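Local coordinates for extracellular endo-alpha-(1->5)-L-arabinanase 1 (Bacillus subtilis, PDB 1UV4), which cleaves internal alpha-(1->5)-L-arabinofuranosyl linkages of arabinan, with one bound calcium ion as cofactor, in plant cell-wall breakdown, at residues Y88-S93 with A131-L136; N72-D77 with S92-N97. All blocks are in the same frame, centred on the assembly; numbering follows the deposited sequence.

Contact 1: residues Y88-S93 with A131-L136. With CA (calcium ion), chain D.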
loop_
_atom_site.group_PDB
_atom_site.type_symbol
_atom_site.label_atom_id
_atom_site.label_comp_id
_atom_site.label_asym_id
_atom_site.label_seq_id
_atom_site.Cartn_x
_atom_site.Cartn_y
_atom_site.Cartn_z
ATOM N N TYR A 88 -3.031 -8.781 -2.815
ATOM C CA TYR A 88 -3.518 -8.594 -1.451
ATOM C C TYR A 88 -4.443 -7.361 -1.492
ATOM O O TYR A 88 -4.199 -6.405 -2.242
ATOM C CB TYR A 88 -2.380 -8.389 -0.460
ATOM C CG TYR A 88 -1.536 -9.633 -0.254
ATOM C CD1 TYR A 88 -0.482 -9.936 -1.094
ATOM C CD2 TYR A 88 -1.789 -10.509 0.774
ATOM C CE1 TYR A 88 0.280 -11.074 -0.924
ATOM C CE2 TYR A 88 -1.003 -11.635 0.961
ATOM C CZ TYR A 88 -0.003 -11.940 0.094
ATOM O OH TYR A 88 0.742 -13.046 0.287
ATOM N N TYR A 89 -5.477 -7.323 -0.672
ATOM C CA TYR A 89 -6.419 -6.200 -0.694
ATOM C C TYR A 89 -7.097 -6.121 0.681
ATOM O O TYR A 89 -7.040 -7.071 1.457
ATOM C CB TYR A 89 -7.434 -6.368 -1.840
ATOM C CG TYR A 89 -8.244 -7.605 -1.652
ATOM C CD1 TYR A 89 -7.800 -8.834 -2.121
ATOM C CD2 TYR A 89 -9.422 -7.582 -0.930
ATOM C CE1 TYR A 89 -8.507 -9.980 -1.885
ATOM C CE2 TYR A 89 -10.122 -8.682 -0.692
ATOM C CZ TYR A 89 -9.682 -9.916 -1.162
ATOM O OH TYR A 89 -10.421 -11.070 -0.918
ATOM N N SER A 90 -7.833 -5.035 0.915
ATOM C CA SER A 90 -8.414 -4.760 2.228
ATOM C C SER A 90 -9.937 -4.749 2.143
ATOM O O SER A 90 -10.526 -4.181 1.205
ATOM C CB SER A 90 -7.991 -3.379 2.783
ATOM O OG SER A 90 -6.642 -3.103 2.519
ATOM N N VAL A 91 -10.587 -5.389 3.125
ATOM C CA VAL A 91 -12.024 -5.346 3.288
ATOM C C VAL A 91 -12.298 -4.627 4.621
ATOM O O VAL A 91 -11.824 -5.072 5.633
ATOM C CB VAL A 91 -12.575 -6.791 3.382
ATOM C CG1 VAL A 91 -14.056 -6.773 3.609
ATOM C CG2 VAL A 91 -12.178 -7.599 2.161
ATOM N N SER A 92 -13.035 -3.529 4.608
ATOM C CA SER A 92 -13.188 -2.766 5.850
ATOM C C SER A 92 -14.358 -1.829 5.720
ATOM O O SER A 92 -15.145 -1.901 4.777
ATOM C CB SER A 92 -11.865 -2.018 6.073
ATOM O OG SER A 92 -11.828 -1.344 7.316
ATOM N N SER A 93 -14.555 -0.989 6.745
ATOM C CA SER A 93 -15.511 0.125 6.698
ATOM C C SER A 93 -14.831 1.365 7.276
ATOM O O SER A 93 -13.961 1.259 8.126
ATOM C CB SER A 93 -16.799 -0.190 7.451
ATOM O OG SER A 93 -16.571 -0.446 8.798
ATOM N N ALA A 131 -6.121 -4.219 10.144
ATOM C CA ALA A 131 -5.683 -5.086 9.045
ATOM C C ALA A 131 -6.156 -4.579 7.687
ATOM O O ALA A 131 -7.042 -5.150 7.048
ATOM C CB ALA A 131 -6.183 -6.535 9.243
ATOM N N ILE A 132 -5.514 -3.486 7.289
ATOM C CA ILE A 132 -5.638 -2.923 5.967
ATOM C C ILE A 132 -4.267 -2.508 5.432
ATOM O O ILE A 132 -3.256 -2.499 6.126
ATOM C CB ILE A 132 -6.638 -1.730 5.935
ATOM C CG1 ILE A 132 -6.068 -0.494 6.608
ATOM C CG2 ILE A 132 -7.973 -2.114 6.542
ATOM C CD1 ILE A 132 -6.869 0.747 6.423
ATOM N N ASP A 133 -4.264 -2.137 4.168
ATOM C CA ASP A 133 -3.101 -1.573 3.496
ATOM C C ASP A 133 -1.927 -2.556 3.366
ATOM O O ASP A 133 -0.797 -2.260 3.769
ATOM C CB ASP A 133 -2.595 -0.271 4.106
ATOM C CG ASP A 133 -3.599 0.827 4.080
ATOM O OD1 ASP A 133 -4.691 0.751 3.453
ATOM O OD2 ASP A 133 -3.342 1.882 4.722
ATOM N N PRO A 134 -2.185 -3.745 2.791
ATOM C CA PRO A 134 -1.112 -4.754 2.664
ATOM C C PRO A 134 0.010 -4.382 1.739
ATOM O O PRO A 134 -0.197 -3.679 0.758
ATOM C CB PRO A 134 -1.840 -5.955 2.072
ATOM C CG PRO A 134 -3.061 -5.363 1.360
ATOM C CD PRO A 134 -3.451 -4.205 2.182
ATOM N N GLU A 135 1.181 -4.928 2.023
ATOM C CA GLU A 135 2.356 -4.783 1.200
ATOM C C GLU A 135 3.127 -6.097 1.225
ATOM O O GLU A 135 3.630 -6.496 2.257
ATOM C CB GLU A 135 3.225 -3.654 1.778
ATOM C CG GLU A 135 4.682 -3.640 1.390
ATOM C CD GLU A 135 4.952 -3.268 -0.046
ATOM O OE1 GLU A 135 4.014 -3.314 -0.887
ATOM O OE2 GLU A 135 6.125 -2.913 -0.388
ATOM N N LEU A 136 3.278 -6.715 0.071
ATOM C CA LEU A 136 4.112 -7.906 -0.093
ATOM C C LEU A 136 5.532 -7.424 -0.369
ATOM O O LEU A 136 5.790 -6.568 -1.236
ATOM C CB LEU A 136 3.588 -8.753 -1.266
ATOM C CG LEU A 136 4.416 -9.996 -1.580
ATOM C CD1 LEU A 136 4.464 -11.008 -0.436
ATOM C CD2 LEU A 136 3.831 -10.693 -2.823
HETATM CA CA CA D . 3.847 -3.031 -3.290
HETATM O O HOH W 1 6.164 -2.765 -3.052
HETATM O O HOH W 2 4.273 -5.430 -3.110
HETATM O O HOH W 3 5.325 -3.057 -5.591
HETATM O O HOH W 4 3.264 -3.735 -5.426
#
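Ser-90, Tyr-88 and Pro-134 meet where two adjacent blades of the five-bladed beta-propeller of family 43 glycosidases pack near the central axis. Strand 84-91 belongs to one blade; residues 131-134 lead into the first strand of the next, and the touching parts run almost antiparallel, 175° apart. The one direct hydrogen bond across the contact goes from Asp-133 N to Ser-90 OG, 3.1 Å long and fairly straight at 162°. OG stands anti to the carbonyl carbon (chi1 -40°) and also bonds to Trp-74 O, so one hydroxyl of strand 84-91 joins the inner strand 74-81 to the loop carrying Asp-133. The side chain of Asp-133 lies about 3 Å, nearest atoms, from that of Glu-185, the inferred proton donor, which it probably helps to orient. Apolar packing flanks the bond: Ser-92 CB reaches Ile-132 CG2 at 3.9 Å, and Tyr-88 CB rests on Pro-134 CB at 3.6 Å. Beyond Pro-134, Glu-135 turns away from strand 84-91 and binds calcium through OE1 at 2.4 Å, with Asp-77 and Asp-257 as further protein ligands. Leu-136 points back, its CD2 meeting the edge of the Tyr-88 ring at CE1, 4.0 Å away.

Contact 2: residues N72-D77 with S92-N97. With CA (calcium ion), chain D.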
loop_
_atom_site.group_PDB
_atom_site.type_symbol
_atom_site.label_atom_id
_atom_site.label_comp_id
_atom_site.label_asym_id
_atom_site.label_seq_id
_atom_site.Cartn_x
_atom_site.Cartn_y
_atom_site.Cartn_z
ATOM N N ASN A 72 -16.744 -0.986 -1.534
ATOM C CA ASN A 72 -15.477 -0.886 -2.231
ATOM C C ASN A 72 -14.398 -1.525 -1.390
ATOM O O ASN A 72 -14.346 -1.382 -0.154
ATOM C CB ASN A 72 -15.122 0.586 -2.593
ATOM C CG ASN A 72 -14.818 1.507 -1.379
ATOM O OD1 ASN A 72 -13.966 2.415 -1.486
ATOM N ND2 ASN A 72 -15.566 1.348 -0.288
ATOM N N GLN A 73 -13.497 -2.262 -2.039
ATOM C CA GLN A 73 -12.324 -2.792 -1.331
ATOM C C GLN A 73 -11.132 -1.829 -1.498
ATOM O O GLN A 73 -11.146 -0.961 -2.352
ATOM C CB GLN A 73 -11.943 -4.203 -1.773
ATOM C CG GLN A 73 -12.898 -5.268 -1.166
ATOM C CD GLN A 73 -14.314 -5.111 -1.644
ATOM O OE1 GLN A 73 -14.637 -5.233 -2.827
ATOM N NE2 GLN A 73 -15.209 -4.820 -0.715
ATOM N N TRP A 74 -10.151 -1.929 -0.596
ATOM C CA TRP A 74 -9.162 -0.858 -0.467
ATOM C C TRP A 74 -7.724 -1.311 -0.623
ATOM O O TRP A 74 -7.335 -2.408 -0.227
ATOM C CB TRP A 74 -9.202 -0.139 0.914
ATOM C CG TRP A 74 -10.519 0.289 1.447
ATOM C CD1 TRP A 74 -11.729 0.341 0.804
ATOM C CD2 TRP A 74 -10.769 0.661 2.786
ATOM N NE1 TRP A 74 -12.716 0.759 1.672
ATOM C CE2 TRP A 74 -12.148 0.953 2.896
ATOM C CE3 TRP A 74 -9.965 0.786 3.923
ATOM C CZ2 TRP A 74 -12.728 1.378 4.088
ATOM C CZ3 TRP A 74 -10.579 1.225 5.109
ATOM C CH2 TRP A 74 -11.917 1.497 5.165
ATOM N N ALA A 75 -6.916 -0.420 -1.172
ATOM C CA ALA A 75 -5.462 -0.481 -1.036
ATOM C C ALA A 75 -4.853 -1.807 -1.494
ATOM O O ALA A 75 -4.223 -2.528 -0.759
ATOM C CB ALA A 75 -5.075 -0.109 0.388
ATOM N N PRO A 76 -5.088 -2.118 -2.769
ATOM C CA PRO A 76 -4.530 -3.338 -3.349
ATOM C C PRO A 76 -3.013 -3.294 -3.412
ATOM O O PRO A 76 -2.388 -2.243 -3.458
ATOM C CB PRO A 76 -5.181 -3.373 -4.713
ATOM C CG PRO A 76 -5.315 -1.990 -5.057
ATOM C CD PRO A 76 -5.793 -1.294 -3.760
ATOM N N ASP A 77 -2.445 -4.489 -3.457
ATOM C CA ASP A 77 -1.029 -4.636 -3.612
ATOM C C ASP A 77 -0.762 -5.850 -4.470
ATOM O O ASP A 77 -1.406 -6.851 -4.259
ATOM C CB ASP A 77 -0.348 -4.730 -2.252
ATOM C CG ASP A 77 1.114 -4.745 -2.388
ATOM O OD1 ASP A 77 1.726 -3.654 -2.685
ATOM O OD2 ASP A 77 1.823 -5.804 -2.280
ATOM N N SER A 92 -13.035 -3.529 4.608
ATOM C CA SER A 92 -13.188 -2.766 5.850
ATOM C C SER A 92 -14.358 -1.829 5.720
ATOM O O SER A 92 -15.145 -1.901 4.777
ATOM C CB SER A 92 -11.865 -2.018 6.073
ATOM O OG SER A 92 -11.828 -1.344 7.316
ATOM N N SER A 93 -14.555 -0.989 6.745
ATOM C CA SER A 93 -15.511 0.125 6.698
ATOM C C SER A 93 -14.831 1.365 7.276
ATOM O O SER A 93 -13.961 1.259 8.126
ATOM C CB SER A 93 -16.799 -0.190 7.451
ATOM O OG SER A 93 -16.571 -0.446 8.798
ATOM N N PHE A 94 -15.157 2.501 6.703
ATOM C CA PHE A 94 -14.469 3.749 7.029
ATOM C C PHE A 94 -14.345 3.999 8.537
ATOM O O PHE A 94 -15.367 4.062 9.249
ATOM C CB PHE A 94 -15.181 4.922 6.387
ATOM C CG PHE A 94 -15.304 4.834 4.861
ATOM C CD1 PHE A 94 -14.209 4.568 4.053
ATOM C CD2 PHE A 94 -16.543 5.038 4.250
ATOM C CE1 PHE A 94 -14.342 4.487 2.684
ATOM C CE2 PHE A 94 -16.675 4.943 2.859
ATOM C CZ PHE A 94 -15.567 4.665 2.091
ATOM N N GLY A 95 -13.098 4.157 8.990
ATOM C CA GLY A 95 -12.830 4.477 10.388
ATOM C C GLY A 95 -12.675 3.284 11.319
ATOM O O GLY A 95 -12.292 3.455 12.452
ATOM N N SER A 96 -13.006 2.084 10.880
ATOM C CA SER A 96 -13.109 0.942 11.770
ATOM C C SER A 96 -11.831 0.118 11.791
ATOM O O SER A 96 -11.180 -0.073 10.755
ATOM C CB SER A 96 -14.248 0.046 11.288
ATOM O OG SER A 96 -14.424 -1.073 12.166
ATOM N N ASN A 97 -11.484 -0.480 12.926
ATOM C CA ASN A 97 -10.443 -1.522 12.851
ATOM C C ASN A 97 -10.963 -2.939 12.874
ATOM O O ASN A 97 -10.190 -3.880 13.106
ATOM C CB ASN A 97 -9.301 -1.339 13.869
ATOM C CG ASN A 97 -9.681 -1.701 15.264
ATOM O OD1 ASN A 97 -10.859 -1.664 15.659
ATOM N ND2 ASN A 97 -8.663 -2.048 16.059
HETATM CA CA CA D . 3.847 -3.031 -3.290
HETATM O O HOH W 5 -14.496 -3.326 1.886
HETATM O O HOH W 2 4.273 -5.430 -3.110
HETATM O O HOH W 1 6.164 -2.765 -3.052
HETATM O O HOH W 3 5.325 -3.057 -5.591
HETATM O O HOH W 4 3.264 -3.735 -5.426
#
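Trp-74, on the innermost strand 74-81 of a propeller blade, meets Ser-92 and Phe-94 where the loop leaving the neighbouring strand 84-91 folds over its indole. The first kind of interaction is CH-pi. Ser-92 CB sits over one face of the six-membered ring, 3.8 Å from its centroid and 19° off the normal, displaced toward the rim carrying CZ3 and CH2. Its OG lies anti to the backbone N (chi1 -174°), 3.6 Å from Trp-74 CH2, and has its hydrogen-bond partner in Ser-99 OG.

Aromatic contact comes next. The Phe-94 ring lies nearly parallel to the indole, with planes 10° apart, but it is slid so far that the rings barely overlap and their centroids stand 5.5 Å apart. The touch is therefore made by rim atoms, Trp-74 CZ2 to Phe-94 CD1 at 3.5 Å. Backbone closes the indole edge, with Ser-93 C near the ring plane and 3.6 Å from Trp-74 CH2. Phe-94 and Gly-95, the latter a substrate-binding residue by similarity, are the central residues of a type II turn closed by Ser-96 N to Ser-93 O.

The polar link is indirect. Water 5 donates to Asn-72 O at 2.8 Å and accepts from Ser-92 N at 3.1 Å; it also accepts from Gln-73 NE2, and so bridges the two segments. At the far end of residues 72-77, Asp-77 OD1 binds the calcium ion at 2.3 Å. The Trp-74 side chain is about 5 Å, nearest atoms, from that of Asp-14, the inferred proton acceptor.

With no direct hydrogen bond between them, the two segments meet through van der Waals and CH-pi packing and one water bridge, a contact with little directional bonding.

In the fold
Both contacts involve the blade whose two inner strands are 74-81 and 84-91, and they share Ser-92 and Ser-93. Contact 1 is wholly buried and joins that blade to the next one; contact 2 stays within the blade and is partly open, with Phe-94 exposed. Their chemistry follows their place: a direct hydrogen bond and close apolar packing in the interior, one indole face, aromatic rim contact and a bridging water nearer the surface. Strand pairing couples them, Tyr-88 O lying 2.9 Å from Asp-77 N and Ser-90 N 2.9 Å from Trp-74 O. Residues 131-136 and 72-77 also converge on one calcium ion, supplying Glu-135 and Asp-77 respectively.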